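Local coordinates for LRA-12 (Uncultured bacterium, PDB 5AEB), which hydrolyses beta-lactam antibiotics, probably carbapenems among them, as a class B3 metallo-beta-lactamase with two zinc ions in its active site, at residues N14-K19 with G34-A39; D121-G126 with I189-K194; E175-R180 with S219-V224; N185-V190 with D259-E264. All coordinates share one frame; numbering follows the deposited sequence.

Contact 1 closes first along the chain, joining the N-terminal loop to the loop before strand 41-45 on the side of the second zinc site. Contact 2 joins 121-126 to the loop after strand 178-184, about 22 Å from contact 1 between centres. Contact 4 shares Ile189 and Val190 with contact 2, their centres about 14 Å apart, and packs that loop on the C-terminal helix. Contact 3 lies across the chain's centre from contact 2, about 34 Å between centres; its segments alternate along the chain with those of contacts 2 and 4, and Trp223 touches Met186. Contacts 1, 2 and 4 border the zinc site, while contact 3 ties strands of the five-stranded sheet at an end away from the metals.

Contact 1 (N14-K19 with G34-A39); sequences NADWSK and GTYDLA
Residues 15-17 have helical backbone angles and press close on the loop 34-39, the CA atoms of Trp17 and Asp37 being 5.2 Å apart. Two main-chain bonds join the two segments: Tyr36 N gives to Lys19 O at 2.8 Å, nearly along the C=O axis, while Asp37 N reaches Asp16 O at 3.1 Å from above the carbonyl plane. Thr35 OG1, set in the crowded position between its own N and carbonyl carbon (chi1 70°), donates to Trp17 O at 2.7 Å and accepts from Leu38 N, an ST motif. Asn14 OD1 closes an Asx turn onto Asp16 N. This is the rim of the zinc site of the metallo-beta-lactamase fold: Asp37, a second-shell carboxylate, is hydrogen-bonded through OD2 to ND1 of the zinc ligand His227 and probably orients its imidazole. Trp17 NE1 adds a weak bond to Asp37 OD2 at 3.3 Å, indole and carboxylate planes 16° apart. Leu38 CD2 sits over the indole face, 3.6 Å from the centroid of the Trp17 five-membered ring, a CH-pi contact; Asn14 CB lies over the opposite face, toward the rim. Alongside the Tyr36 ring run Asp16, with CG 3.5 Å from Tyr36 CD1, and Lys19, with NZ 3.7 Å from Tyr36 CD2.

Contact 2 (D121-G126 with I189-K194); sequences DYAFGG and IVIEKK
Val190 and Phe124 cross obliquely, and their meeting is tight: Val190 CG1 lies 3.2 Å from Phe124 CZ and equally close to CE2. The methyl gets there because CG1 stands anti to the backbone N (chi1 154°). Ala123 CB fits between the two aromatic side chains of its segment, 4.0 Å above the Phe124 ring plane over its centre and over one face of Tyr122 near the rim. Ala123 CB also meets Val190 CG1 at 3.8 Å and Ile191 CG2 at 4.1 Å. A water in the plane of the Tyr122 ring bridges the segments, accepting from Val190 N at 2.6 Å and donating to Tyr122 OH at 2.7 Å; that hydroxyl is also bonded to His161 O. Asp121 OD1 shapes the turn, taking Ala123 N at 2.6 Å nearly along its C-O axis and Phe124 N from above the carboxylate plane, an Asx turn and Asx motif together. Val190 borders the zinc ligands His86 and His161, placing this apolar patch at the lip of the metal site. Tyr122 packs edge-to-face with Tyr201 and leans on Ile204 and Tyr208 of helix 204-216. The contact joins the loop between helix 111-115 and strand 138-140 to that between strand 178-184 and helix 204-216.

Contact 3 (E175-R180 with S219-V224); sequences EQRSYR and SFDIWV. With SO4 (sulfate ion), chain F.
Arg180 is gripped at both backbone polar atoms. Arg180 N donates to Asp221 OD2 at 2.8 Å, almost straight (169°) and onto the anti lone pair of that oxygen. Arg180 O accepts twice in its carbonyl plane, from Asp221 N at 2.8 Å and from Ile222 N at 3.2 Å. With Asp221 CG beside its own N (chi1 -63°), the carboxylate folds back over the strand end, and Asp221 OD1 makes a long salt bridge to Arg177 NH2 at 3.6 Å. The two groups meet tip to tip with planes 81° apart, OD1 at the guanidinium edge. The Ile222 N to Arg180 O bond opens the parallel pairing of strands 178-184 and 222-225, joined through helix 204-216 as a beta-alpha-beta unit at the border of a five-stranded sheet. The Arg180 side chain bends at chi2 and chi3 and leads off to a salt bridge with Asp171, while a water links its NH1, weakly, to Ser219 O. Arg180 CG packs on the Phe220 backbone, 3.5 Å from Phe220 CA. The Tyr179 and Ile222 side chains cross obliquely, Tyr179 CD1 3.9 Å from Ile222 CD1, and the extended Arg177 chain lies over one face of the tyrosine ring. Farther out, Glu175 N holds a sulfate through SO4 O1 at 3.0 Å.

Contact 4 (N185-V190 with D259-E264); sequences NMPTIV and DKLQKE
The loop that leaves strand 178-184 and runs past the first zinc site is backed here by helix 251-267 near the C-terminus. Leu261 carries the contact, aimed at the loop from the helix flank with CG beside its own N (chi1 -60°) and the chain then extended to CD1. Leu261 CD1 is pressed on the proline ring, 3.5 Å from Pro187 CD, tighter than usual for carbons, and reaches Met186 CB at 3.8 Å; the two side chains, leucine and proline, cross at about a right angle. The other branch, Leu261 CD2, runs alongside Thr188 and meets Thr188 CG2 at 3.5 Å. Pro187 is the centre of an inverse gamma turn, closed by Thr188 N on Met186 O at 2.8 Å, which bends the chain around the leucine tip. A water donates to both Pro187 O, at 2.8 Å, and Leu261 O, at 2.7 Å, linking the turn to a helix carbonyl. Glu264, about one helical turn beyond Leu261, meets Ile189 CD1, which lies 3.7 Å from Glu264 O and near its CG. In the alpha-beta/beta-alpha sandwich of metallo-beta-lactamases the loop lies between helix 251-267 and the sheet, Met186 being set against Trp223 and Ala225 of strand 222-225 and Pro187 on Leu212 and Met215 of helix 204-216. The Thr188 side chain lies beside that of the zinc ligand His161. Thr188 O is hydrogen-bonded to Tyr208 OH and only weakly to His161 ND1. Away from the loop, Lys263 NZ and Asp259 OD1 form a salt bridge one helical turn apart.

Contact 1 (N14-K19 with G34-A39)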
loop_
_atom_site.group_PDB
_atom_site.type_symbol
_atom_site.label_atom_id
_atom_site.label_comp_id
_atom_site.label_asym_id
_atom_site.label_seq_id
_atom_site.Cartn_x
_atom_site.Cartn_y
_atom_site.Cartn_z
ATOM N N ASN A 14 11.379 12.634 -7.586
ATOM C CA ASN A 14 11.587 12.575 -6.138
ATOM C C ASN A 14 12.600 11.492 -5.753
ATOM O O ASN A 14 12.262 10.303 -5.712
ATOM C CB ASN A 14 10.227 12.293 -5.480
ATOM C CG ASN A 14 10.266 12.328 -3.966
ATOM O OD1 ASN A 14 11.303 12.143 -3.324
ATOM N ND2 ASN A 14 9.110 12.550 -3.385
ATOM N N ALA A 15 13.828 11.902 -5.460
ATOM C CA ALA A 15 14.911 10.976 -5.109
ATOM C C ALA A 15 14.593 10.021 -3.951
ATOM O O ALA A 15 15.114 8.915 -3.912
ATOM C CB ALA A 15 16.195 11.734 -4.811
ATOM N N ASP A 16 13.763 10.459 -3.007
ATOM C CA ASP A 16 13.356 9.630 -1.860
ATOM C C ASP A 16 12.590 8.349 -2.247
ATOM O O ASP A 16 12.516 7.412 -1.443
ATOM C CB ASP A 16 12.530 10.462 -0.855
ATOM C CG ASP A 16 13.394 11.440 -0.047
ATOM O OD1 ASP A 16 14.641 11.340 -0.102
ATOM O OD2 ASP A 16 12.836 12.316 0.654
ATOM N N TRP A 17 12.020 8.307 -3.458
ATOM C CA TRP A 17 11.337 7.101 -3.923
ATOM C C TRP A 17 12.286 5.943 -4.074
ATOM O O TRP A 17 11.938 4.827 -3.778
ATOM C CB TRP A 17 10.575 7.376 -5.210
ATOM C CG TRP A 17 9.285 8.147 -5.004
ATOM C CD1 TRP A 17 8.884 8.882 -3.881
ATOM C CD2 TRP A 17 8.181 8.307 -5.966
ATOM N NE1 TRP A 17 7.639 9.431 -4.078
ATOM C CE2 TRP A 17 7.175 9.153 -5.303
ATOM C CE3 TRP A 17 7.951 7.879 -7.266
ATOM C CZ2 TRP A 17 5.981 9.511 -5.928
ATOM C CZ3 TRP A 17 6.739 8.231 -7.876
ATOM C CH2 TRP A 17 5.784 9.037 -7.227
ATOM N N SER A 18 13.508 6.193 -4.509
ATOM C CA SER A 18 14.490 5.124 -4.653
ATOM C C SER A 18 15.537 5.093 -3.544
ATOM O O SER A 18 16.288 4.134 -3.443
ATOM C CB SER A 18 15.184 5.231 -6.013
ATOM O OG SER A 18 15.779 6.510 -6.105
ATOM N N LYS A 19 15.574 6.125 -2.704
ATOM C CA LYS A 19 16.520 6.188 -1.592
ATOM C C LYS A 19 16.362 5.015 -0.588
ATOM O O LYS A 19 15.297 4.832 -0.028
ATOM C CB LYS A 19 16.360 7.541 -0.900
ATOM C CG LYS A 19 17.350 7.824 0.219
ATOM C CD LYS A 19 17.369 9.305 0.524
ATOM C CE LYS A 19 18.458 9.636 1.545
ATOM N NZ LYS A 19 17.986 9.384 2.934
ATOM N N GLY A 34 10.498 -0.868 3.014
ATOM C CA GLY A 34 10.368 -0.079 1.791
ATOM C C GLY A 34 11.517 0.883 1.621
ATOM O O GLY A 34 12.567 0.758 2.286
ATOM N N THR A 35 11.319 1.860 0.746
ATOM C CA THR A 35 12.322 2.878 0.542
ATOM C C THR A 35 12.070 4.020 1.506
ATOM O O THR A 35 11.238 3.925 2.399
ATOM C CB THR A 35 12.369 3.393 -0.918
ATOM O OG1 THR A 35 11.196 4.164 -1.229
ATOM C CG2 THR A 35 12.549 2.244 -1.881
ATOM N N TYR A 36 12.812 5.098 1.336
ATOM C CA TYR A 36 12.686 6.216 2.227
ATOM C C TYR A 36 11.249 6.781 2.176
ATOM O O TYR A 36 10.732 7.169 3.224
ATOM C CB TYR A 36 13.753 7.281 1.945
ATOM C CG TYR A 36 13.760 8.379 2.982
ATOM C CD1 TYR A 36 12.919 9.480 2.837
ATOM C CD2 TYR A 36 14.602 8.321 4.110
ATOM C CE1 TYR A 36 12.890 10.493 3.772
ATOM C CE2 TYR A 36 14.588 9.346 5.059
ATOM C CZ TYR A 36 13.722 10.426 4.884
ATOM O OH TYR A 36 13.644 11.460 5.786
ATOM N N ASP A 37 10.620 6.793 0.995
ATOM C CA ASP A 37 9.197 7.202 0.832
ATOM C C ASP A 37 8.196 6.147 0.294
ATOM O O ASP A 37 7.009 6.256 0.557
ATOM C CB ASP A 37 9.050 8.492 0.011
ATOM C CG ASP A 37 7.672 9.161 0.202
ATOM O OD1 ASP A 37 7.268 9.474 1.350
ATOM O OD2 ASP A 37 6.977 9.382 -0.798
ATOM N N LEU A 38 8.645 5.141 -0.459
ATOM C CA LEU A 38 7.702 4.109 -0.938
ATOM C C LEU A 38 7.571 2.990 0.082
ATOM O O LEU A 38 8.491 2.219 0.311
ATOM C CB LEU A 38 8.051 3.605 -2.343
ATOM C CG LEU A 38 8.283 4.754 -3.335
ATOM C CD1 LEU A 38 8.585 4.235 -4.736
ATOM C CD2 LEU A 38 7.053 5.661 -3.362
ATOM N N ALA A 39 6.410 2.928 0.716
ATOM C CA ALA A 39 6.217 2.077 1.891
ATOM C C ALA A 39 5.868 0.677 1.459
ATOM O O ALA A 39 4.923 0.456 0.683
ATOM C CB ALA A 39 5.134 2.647 2.783
#

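Contact 2 (D121-G126 with I189-K194)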
loop_
_atom_site.group_PDB
_atom_site.type_symbol
_atom_site.label_atom_id
_atom_site.label_comp_id
_atom_site.label_asym_id
_atom_site.label_seq_id
_atom_site.Cartn_x
_atom_site.Cartn_y
_atom_site.Cartn_z
ATOM N N ASP A 121 -4.942 2.722 -17.148
ATOM C CA ASP A 121 -5.110 3.610 -15.993
ATOM C C ASP A 121 -5.995 4.828 -16.352
ATOM O O ASP A 121 -5.708 5.527 -17.317
ATOM C CB ASP A 121 -3.741 4.064 -15.460
ATOM C CG ASP A 121 -3.846 4.925 -14.186
ATOM O OD1 ASP A 121 -4.541 5.959 -14.208
ATOM O OD2 ASP A 121 -3.215 4.582 -13.158
ATOM N N TYR A 122 -7.044 5.086 -15.573
ATOM C CA TYR A 122 -7.948 6.217 -15.878
ATOM C C TYR A 122 -7.214 7.567 -15.993
ATOM O O TYR A 122 -7.633 8.429 -16.744
ATOM C CB TYR A 122 -9.130 6.328 -14.887
ATOM C CG TYR A 122 -8.773 6.918 -13.515
ATOM C CD1 TYR A 122 -8.326 6.095 -12.469
ATOM C CD2 TYR A 122 -8.892 8.296 -13.267
ATOM C CE1 TYR A 122 -7.999 6.623 -11.222
ATOM C CE2 TYR A 122 -8.573 8.833 -12.026
ATOM C CZ TYR A 122 -8.123 7.989 -10.996
ATOM O OH TYR A 122 -7.794 8.519 -9.752
ATOM N N ALA A 123 -6.114 7.722 -15.267
ATOM C CA ALA A 123 -5.411 9.001 -15.179
ATOM C C ALA A 123 -4.153 9.043 -16.025
ATOM O O ALA A 123 -3.805 10.092 -16.579
ATOM C CB ALA A 123 -5.095 9.355 -13.731
ATOM N N PHE A 124 -3.476 7.908 -16.139
ATOM C CA PHE A 124 -2.206 7.872 -16.845
ATOM C C PHE A 124 -2.167 6.842 -17.949
ATOM O O PHE A 124 -1.101 6.527 -18.449
ATOM C CB PHE A 124 -1.070 7.615 -15.860
ATOM C CG PHE A 124 -1.022 8.598 -14.736
ATOM C CD1 PHE A 124 -0.796 9.951 -14.994
ATOM C CD2 PHE A 124 -1.224 8.180 -13.426
ATOM C CE1 PHE A 124 -0.761 10.867 -13.961
ATOM C CE2 PHE A 124 -1.181 9.092 -12.386
ATOM C CZ PHE A 124 -0.946 10.437 -12.657
ATOM N N GLY A 125 -3.331 6.330 -18.327
ATOM C CA GLY A 125 -3.414 5.328 -19.365
ATOM C C GLY A 125 -3.082 5.873 -20.734
ATOM O O GLY A 125 -2.583 7.006 -20.876
ATOM N N GLY A 126 -3.341 5.045 -21.741
ATOM C CA GLY A 126 -3.196 5.445 -23.142
ATOM C C GLY A 126 -1.789 5.629 -23.690
ATOM O O GLY A 126 -1.633 5.736 -24.895
ATOM N N ILE A 189 -6.008 12.665 -4.481
ATOM C CA ILE A 189 -6.501 12.846 -5.834
ATOM C C ILE A 189 -5.333 13.062 -6.782
ATOM O O ILE A 189 -4.440 13.908 -6.552
ATOM C CB ILE A 189 -7.496 14.019 -5.924
ATOM C CG1 ILE A 189 -8.719 13.723 -5.042
ATOM C CG2 ILE A 189 -7.872 14.323 -7.381
ATOM C CD1 ILE A 189 -9.593 14.930 -4.825
ATOM N N VAL A 190 -5.367 12.309 -7.863
ATOM C CA VAL A 190 -4.246 12.218 -8.767
ATOM C C VAL A 190 -4.451 13.154 -9.972
ATOM O O VAL A 190 -3.487 13.598 -10.583
ATOM C CB VAL A 190 -4.059 10.727 -9.182
ATOM C CG1 VAL A 190 -3.379 10.572 -10.532
ATOM C CG2 VAL A 190 -3.296 9.977 -8.111
ATOM N N ILE A 191 -5.705 13.434 -10.302
ATOM C CA ILE A 191 -6.043 14.248 -11.472
ATOM C C ILE A 191 -5.962 15.748 -11.190
ATOM O O ILE A 191 -6.125 16.201 -10.055
ATOM C CB ILE A 191 -7.443 13.910 -12.043
ATOM C CG1 ILE A 191 -8.408 13.496 -10.924
ATOM C CG2 ILE A 191 -7.315 12.781 -13.047
ATOM C CD1 ILE A 191 -9.718 14.248 -10.854
ATOM N N GLU A 192 -5.718 16.527 -12.232
ATOM C CA GLU A 192 -5.692 17.983 -12.086
ATOM C C GLU A 192 -7.034 18.630 -12.406
ATOM O O GLU A 192 -7.263 19.772 -12.053
ATOM C CB GLU A 192 -4.549 18.585 -12.913
ATOM C CG GLU A 192 -3.184 18.189 -12.364
ATOM C CD GLU A 192 -2.080 18.198 -13.407
ATOM O OE1 GLU A 192 -2.235 17.558 -14.477
ATOM O OE2 GLU A 192 -1.040 18.846 -13.152
ATOM N N LYS A 193 -7.925 17.882 -13.050
ATOM C CA LYS A 193 -9.229 18.404 -13.466
ATOM C C LYS A 193 -10.372 18.035 -12.510
ATOM O O LYS A 193 -10.162 17.330 -11.521
ATOM C CB LYS A 193 -9.543 17.984 -14.917
ATOM C CG LYS A 193 -9.644 16.480 -15.168
ATOM C CD LYS A 193 -9.867 16.173 -16.647
ATOM C CE LYS A 193 -8.558 16.097 -17.417
ATOM N NZ LYS A 193 -8.720 16.390 -18.871
ATOM N N LYS A 194 -11.568 18.547 -12.806
ATOM C CA LYS A 194 -12.785 18.264 -12.050
ATOM C C LYS A 194 -13.217 16.816 -12.257
ATOM O O LYS A 194 -13.021 16.260 -13.347
ATOM C CB LYS A 194 -13.920 19.178 -12.534
ATOM C CG LYS A 194 -14.255 20.350 -11.632
ATOM C CD LYS A 194 -13.156 21.403 -11.608
ATOM C CE LYS A 194 -13.240 22.257 -10.348
ATOM N NZ LYS A 194 -12.048 23.139 -10.289
HETATM O O HOH W 1 -7.515 10.922 -8.468
#

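Contact 3 (E175-R180 with S219-V224)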
loop_
_atom_site.group_PDB
_atom_site.type_symbol
_atom_site.label_atom_id
_atom_site.label_comp_id
_atom_site.label_asym_id
_atom_site.label_seq_id
_atom_site.Cartn_x
_atom_site.Cartn_y
_atom_site.Cartn_z
ATOM N N GLU A 175 4.787 -9.666 22.787
ATOM C CA GLU A 175 4.639 -10.447 24.028
ATOM C C GLU A 175 3.819 -9.768 25.128
ATOM O O GLU A 175 3.389 -10.435 26.072
ATOM C CB GLU A 175 5.996 -10.868 24.593
ATOM C CG GLU A 175 6.498 -12.196 24.052
ATOM C CD GLU A 175 7.907 -12.521 24.521
ATOM O OE1 GLU A 175 8.275 -12.139 25.663
ATOM O OE2 GLU A 175 8.649 -13.160 23.745
ATOM N N GLN A 176 3.600 -8.460 24.996
ATOM C CA GLN A 176 2.861 -7.678 25.994
ATOM C C GLN A 176 1.439 -7.294 25.577
ATOM O O GLN A 176 0.550 -7.147 26.418
ATOM C CB GLN A 176 3.647 -6.407 26.354
ATOM C CG GLN A 176 4.889 -6.650 27.216
ATOM C CD GLN A 176 4.580 -7.324 28.558
ATOM O OE1 GLN A 176 3.602 -6.984 29.235
ATOM N NE2 GLN A 176 5.421 -8.284 28.948
ATOM N N ARG A 177 1.225 -7.145 24.273
ATOM C CA ARG A 177 0.033 -6.494 23.774
ATOM C C ARG A 177 -0.314 -6.810 22.312
ATOM O O ARG A 177 0.570 -7.075 21.480
ATOM C CB ARG A 177 0.182 -4.971 23.967
ATOM C CG ARG A 177 -0.886 -4.163 23.285
ATOM C CD ARG A 177 -0.933 -2.737 23.773
ATOM N NE ARG A 177 -1.993 -2.048 23.053
ATOM C CZ ARG A 177 -2.237 -0.751 23.135
ATOM N NH1 ARG A 177 -1.485 0.030 23.899
ATOM N NH2 ARG A 177 -3.219 -0.239 22.427
ATOM N N SER A 178 -1.619 -6.771 22.044
ATOM C CA SER A 178 -2.207 -6.908 20.734
ATOM C C SER A 178 -2.520 -5.497 20.138
ATOM O O SER A 178 -2.873 -4.558 20.874
ATOM C CB SER A 178 -3.443 -7.805 20.850
ATOM O OG SER A 178 -3.972 -8.171 19.590
ATOM N N TYR A 179 -2.325 -5.341 18.824
ATOM C CA TYR A 179 -2.558 -4.067 18.119
ATOM C C TYR A 179 -3.420 -4.265 16.878
ATOM O O TYR A 179 -3.228 -5.214 16.104
ATOM C CB TYR A 179 -1.256 -3.418 17.659
ATOM C CG TYR A 179 -0.297 -3.068 18.754
ATOM C CD1 TYR A 179 -0.396 -1.858 19.406
ATOM C CD2 TYR A 179 0.715 -3.956 19.139
ATOM C CE1 TYR A 179 0.490 -1.519 20.420
ATOM C CE2 TYR A 179 1.604 -3.637 20.165
ATOM C CZ TYR A 179 1.480 -2.401 20.793
ATOM O OH TYR A 179 2.327 -2.015 21.802
ATOM N N ARG A 180 -4.365 -3.355 16.692
ATOM C CA ARG A 180 -5.178 -3.349 15.495
ATOM C C ARG A 180 -4.487 -2.386 14.509
ATOM O O ARG A 180 -4.374 -1.192 14.764
ATOM C CB ARG A 180 -6.599 -2.927 15.891
ATOM C CG ARG A 180 -7.530 -2.552 14.757
ATOM C CD ARG A 180 -8.002 -3.735 13.939
ATOM N NE ARG A 180 -8.498 -4.849 14.742
ATOM C CZ ARG A 180 -9.776 -5.128 14.977
ATOM N NH1 ARG A 180 -10.731 -4.352 14.495
ATOM N NH2 ARG A 180 -10.085 -6.192 15.717
ATOM N N SER A 219 -11.711 2.090 13.070
ATOM C CA SER A 219 -10.898 2.157 14.292
ATOM C C SER A 219 -9.739 1.147 14.321
ATOM O O SER A 219 -9.846 0.016 13.808
ATOM C CB SER A 219 -11.750 2.070 15.568
ATOM O OG SER A 219 -12.671 1.033 15.438
ATOM N N PHE A 220 -8.640 1.597 14.941
ATOM C CA PHE A 220 -7.357 0.905 14.945
ATOM C C PHE A 220 -6.453 1.622 15.982
ATOM O O PHE A 220 -6.742 2.776 16.419
ATOM C CB PHE A 220 -6.710 1.011 13.544
ATOM C CG PHE A 220 -6.728 2.416 12.999
ATOM C CD1 PHE A 220 -5.741 3.342 13.369
ATOM C CD2 PHE A 220 -7.760 2.832 12.146
ATOM C CE1 PHE A 220 -5.796 4.667 12.905
ATOM C CE2 PHE A 220 -7.798 4.140 11.681
ATOM C CZ PHE A 220 -6.831 5.066 12.062
ATOM N N ASP A 221 -5.362 0.957 16.333
ATOM C CA ASP A 221 -4.375 1.485 17.250
ATOM C C ASP A 221 -3.288 2.209 16.458
ATOM O O ASP A 221 -2.840 3.276 16.855
ATOM C CB ASP A 221 -3.781 0.327 18.050
ATOM C CG ASP A 221 -4.830 -0.372 18.918
ATOM O OD1 ASP A 221 -5.529 0.369 19.678
ATOM O OD2 ASP A 221 -4.988 -1.623 18.843
ATOM N N ILE A 222 -2.904 1.620 15.322
ATOM C CA ILE A 222 -1.810 2.089 14.473
ATOM C C ILE A 222 -2.252 2.152 13.004
ATOM O O ILE A 222 -2.935 1.241 12.501
ATOM C CB ILE A 222 -0.582 1.144 14.607
ATOM C CG1 ILE A 222 -0.032 1.212 16.056
ATOM C CG2 ILE A 222 0.472 1.406 13.518
ATOM C CD1 ILE A 222 1.031 0.171 16.333
ATOM N N TRP A 223 -1.923 3.259 12.345
ATOM C CA TRP A 223 -2.146 3.375 10.925
ATOM C C TRP A 223 -0.834 3.633 10.248
ATOM O O TRP A 223 0.051 4.361 10.778
ATOM C CB TRP A 223 -3.153 4.459 10.582
ATOM C CG TRP A 223 -2.701 5.882 10.833
ATOM C CD1 TRP A 223 -2.568 6.517 12.061
ATOM C CD2 TRP A 223 -2.326 6.904 9.834
ATOM N NE1 TRP A 223 -2.136 7.798 11.898
ATOM C CE2 TRP A 223 -1.976 8.099 10.588
ATOM C CE3 TRP A 223 -2.251 6.937 8.439
ATOM C CZ2 TRP A 223 -1.556 9.280 9.966
ATOM C CZ3 TRP A 223 -1.846 8.128 7.821
ATOM C CH2 TRP A 223 -1.513 9.276 8.572
ATOM N N VAL A 224 -0.681 3.021 9.097
ATOM C CA VAL A 224 0.435 3.345 8.231
ATOM C C VAL A 224 -0.143 3.605 6.846
ATOM O O VAL A 224 -1.342 3.372 6.615
ATOM C CB VAL A 224 1.486 2.211 8.193
ATOM C CG1 VAL A 224 2.106 1.998 9.575
ATOM C CG2 VAL A 224 0.825 0.935 7.691
HETATM S S SO4 F . 8.435 -8.915 21.792
HETATM O O1 SO4 F . 7.682 -8.934 23.069
HETATM O O2 SO4 F . 7.906 -10.018 20.937
HETATM O O3 SO4 F . 9.887 -9.089 22.057
HETATM O O4 SO4 F . 8.269 -7.582 21.158
HETATM O O HOH W 2 -11.493 -1.963 13.730
#

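Contact 4 (N185-V190 with D259-E264)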
loop_
_atom_site.group_PDB
_atom_site.type_symbol
_atom_site.label_atom_id
_atom_site.label_comp_id
_atom_site.label_asym_id
_atom_site.label_seq_id
_atom_site.Cartn_x
_atom_site.Cartn_y
_atom_site.Cartn_z
ATOM N N ASN A 185 -4.669 3.050 2.402
ATOM C CA ASN A 185 -4.399 3.822 1.217
ATOM C C ASN A 185 -5.130 5.165 1.303
ATOM O O ASN A 185 -6.344 5.215 1.147
ATOM C CB ASN A 185 -4.756 3.086 -0.053
ATOM C CG ASN A 185 -4.080 3.716 -1.241
ATOM O OD1 ASN A 185 -4.705 4.505 -1.977
ATOM N ND2 ASN A 185 -2.766 3.501 -1.348
ATOM N N MET A 186 -4.401 6.247 1.556
ATOM C CA MET A 186 -5.035 7.588 1.728
ATOM C C MET A 186 -5.696 8.031 0.395
ATOM O O MET A 186 -5.098 7.862 -0.671
ATOM C CB MET A 186 -4.013 8.631 2.223
ATOM C CG MET A 186 -3.261 8.207 3.500
ATOM S SD MET A 186 -4.381 7.587 4.768
ATOM C CE MET A 186 -5.029 9.120 5.441
ATOM N N PRO A 187 -6.923 8.589 0.452
ATOM C CA PRO A 187 -7.641 8.991 -0.771
ATOM C C PRO A 187 -7.139 10.315 -1.335
ATOM O O PRO A 187 -7.844 11.311 -1.320
ATOM C CB PRO A 187 -9.090 9.116 -0.295
ATOM C CG PRO A 187 -8.943 9.536 1.142
ATOM C CD PRO A 187 -7.750 8.793 1.662
ATOM N N THR A 188 -5.910 10.323 -1.812
ATOM C CA THR A 188 -5.385 11.475 -2.466
ATOM C C THR A 188 -5.960 11.482 -3.886
ATOM O O THR A 188 -6.380 10.437 -4.399
ATOM C CB THR A 188 -3.849 11.431 -2.467
ATOM O OG1 THR A 188 -3.405 10.228 -3.114
ATOM C CG2 THR A 188 -3.298 11.473 -0.994
ATOM N N ILE A 189 -6.008 12.665 -4.481
ATOM C CA ILE A 189 -6.501 12.846 -5.834
ATOM C C ILE A 189 -5.333 13.062 -6.782
ATOM O O ILE A 189 -4.440 13.908 -6.552
ATOM C CB ILE A 189 -7.496 14.019 -5.924
ATOM C CG1 ILE A 189 -8.719 13.723 -5.042
ATOM C CG2 ILE A 189 -7.872 14.323 -7.381
ATOM C CD1 ILE A 189 -9.593 14.930 -4.825
ATOM N N VAL A 190 -5.367 12.309 -7.863
ATOM C CA VAL A 190 -4.246 12.218 -8.767
ATOM C C VAL A 190 -4.451 13.154 -9.972
ATOM O O VAL A 190 -3.487 13.598 -10.583
ATOM C CB VAL A 190 -4.059 10.727 -9.182
ATOM C CG1 VAL A 190 -3.379 10.572 -10.532
ATOM C CG2 VAL A 190 -3.296 9.977 -8.111
ATOM N N ASP A 259 -9.175 15.117 6.807
ATOM C CA ASP A 259 -9.729 16.456 6.719
ATOM C C ASP A 259 -9.193 17.148 5.463
ATOM O O ASP A 259 -9.972 17.577 4.621
ATOM C CB ASP A 259 -9.321 17.249 7.963
ATOM C CG ASP A 259 -10.248 18.389 8.258
ATOM O OD1 ASP A 259 -11.176 18.666 7.467
ATOM O OD2 ASP A 259 -10.055 19.022 9.311
ATOM N N LYS A 260 -7.863 17.233 5.350
ATOM C CA LYS A 260 -7.187 17.784 4.169
ATOM C C LYS A 260 -7.647 17.113 2.871
ATOM O O LYS A 260 -7.954 17.781 1.891
ATOM C CB LYS A 260 -5.693 17.640 4.311
ATOM C CG LYS A 260 -5.081 18.747 5.158
ATOM C CD LYS A 260 -3.920 18.261 6.020
ATOM C CE LYS A 260 -2.695 17.883 5.180
ATOM N NZ LYS A 260 -1.870 16.803 5.798
ATOM N N LEU A 261 -7.752 15.792 2.881
ATOM C CA LEU A 261 -8.139 15.103 1.679
ATOM C C LEU A 261 -9.630 15.329 1.355
ATOM O O LEU A 261 -10.024 15.315 0.190
ATOM C CB LEU A 261 -7.768 13.622 1.764
ATOM C CG LEU A 261 -6.278 13.294 1.956
ATOM C CD1 LEU A 261 -6.157 11.817 2.229
ATOM C CD2 LEU A 261 -5.395 13.703 0.775
ATOM N N GLN A 262 -10.433 15.538 2.389
ATOM C CA GLN A 262 -11.845 15.902 2.248
ATOM C C GLN A 262 -12.003 17.262 1.531
ATOM O O GLN A 262 -12.763 17.360 0.567
ATOM C CB GLN A 262 -12.521 15.909 3.616
ATOM C CG GLN A 262 -13.891 16.572 3.674
ATOM C CD GLN A 262 -14.953 15.747 2.973
ATOM O OE1 GLN A 262 -14.975 14.517 3.076
ATOM N NE2 GLN A 262 -15.826 16.419 2.234
ATOM N N LYS A 263 -11.268 18.284 1.996
ATOM C CA LYS A 263 -11.238 19.611 1.353
ATOM C C LYS A 263 -10.791 19.519 -0.112
ATOM O O LYS A 263 -11.293 20.247 -0.981
ATOM C CB LYS A 263 -10.315 20.567 2.105
ATOM C CG LYS A 263 -10.669 20.779 3.578
ATOM C CD LYS A 263 -12.165 21.018 3.769
ATOM C CE LYS A 263 -12.664 20.548 5.122
ATOM N NZ LYS A 263 -12.028 21.309 6.234
ATOM N N GLU A 264 -9.822 18.633 -0.363
ATOM C CA GLU A 264 -9.313 18.378 -1.685
ATOM C C GLU A 264 -10.421 17.800 -2.577
ATOM O O GLU A 264 -10.617 18.255 -3.706
ATOM C CB GLU A 264 -8.120 17.438 -1.600
ATOM C CG GLU A 264 -7.364 17.275 -2.897
ATOM C CD GLU A 264 -6.749 18.568 -3.351
ATOM O OE1 GLU A 264 -7.492 19.473 -3.770
ATOM O OE2 GLU A 264 -5.516 18.689 -3.284
HETATM O O HOH W 3 -8.384 14.003 -1.563
#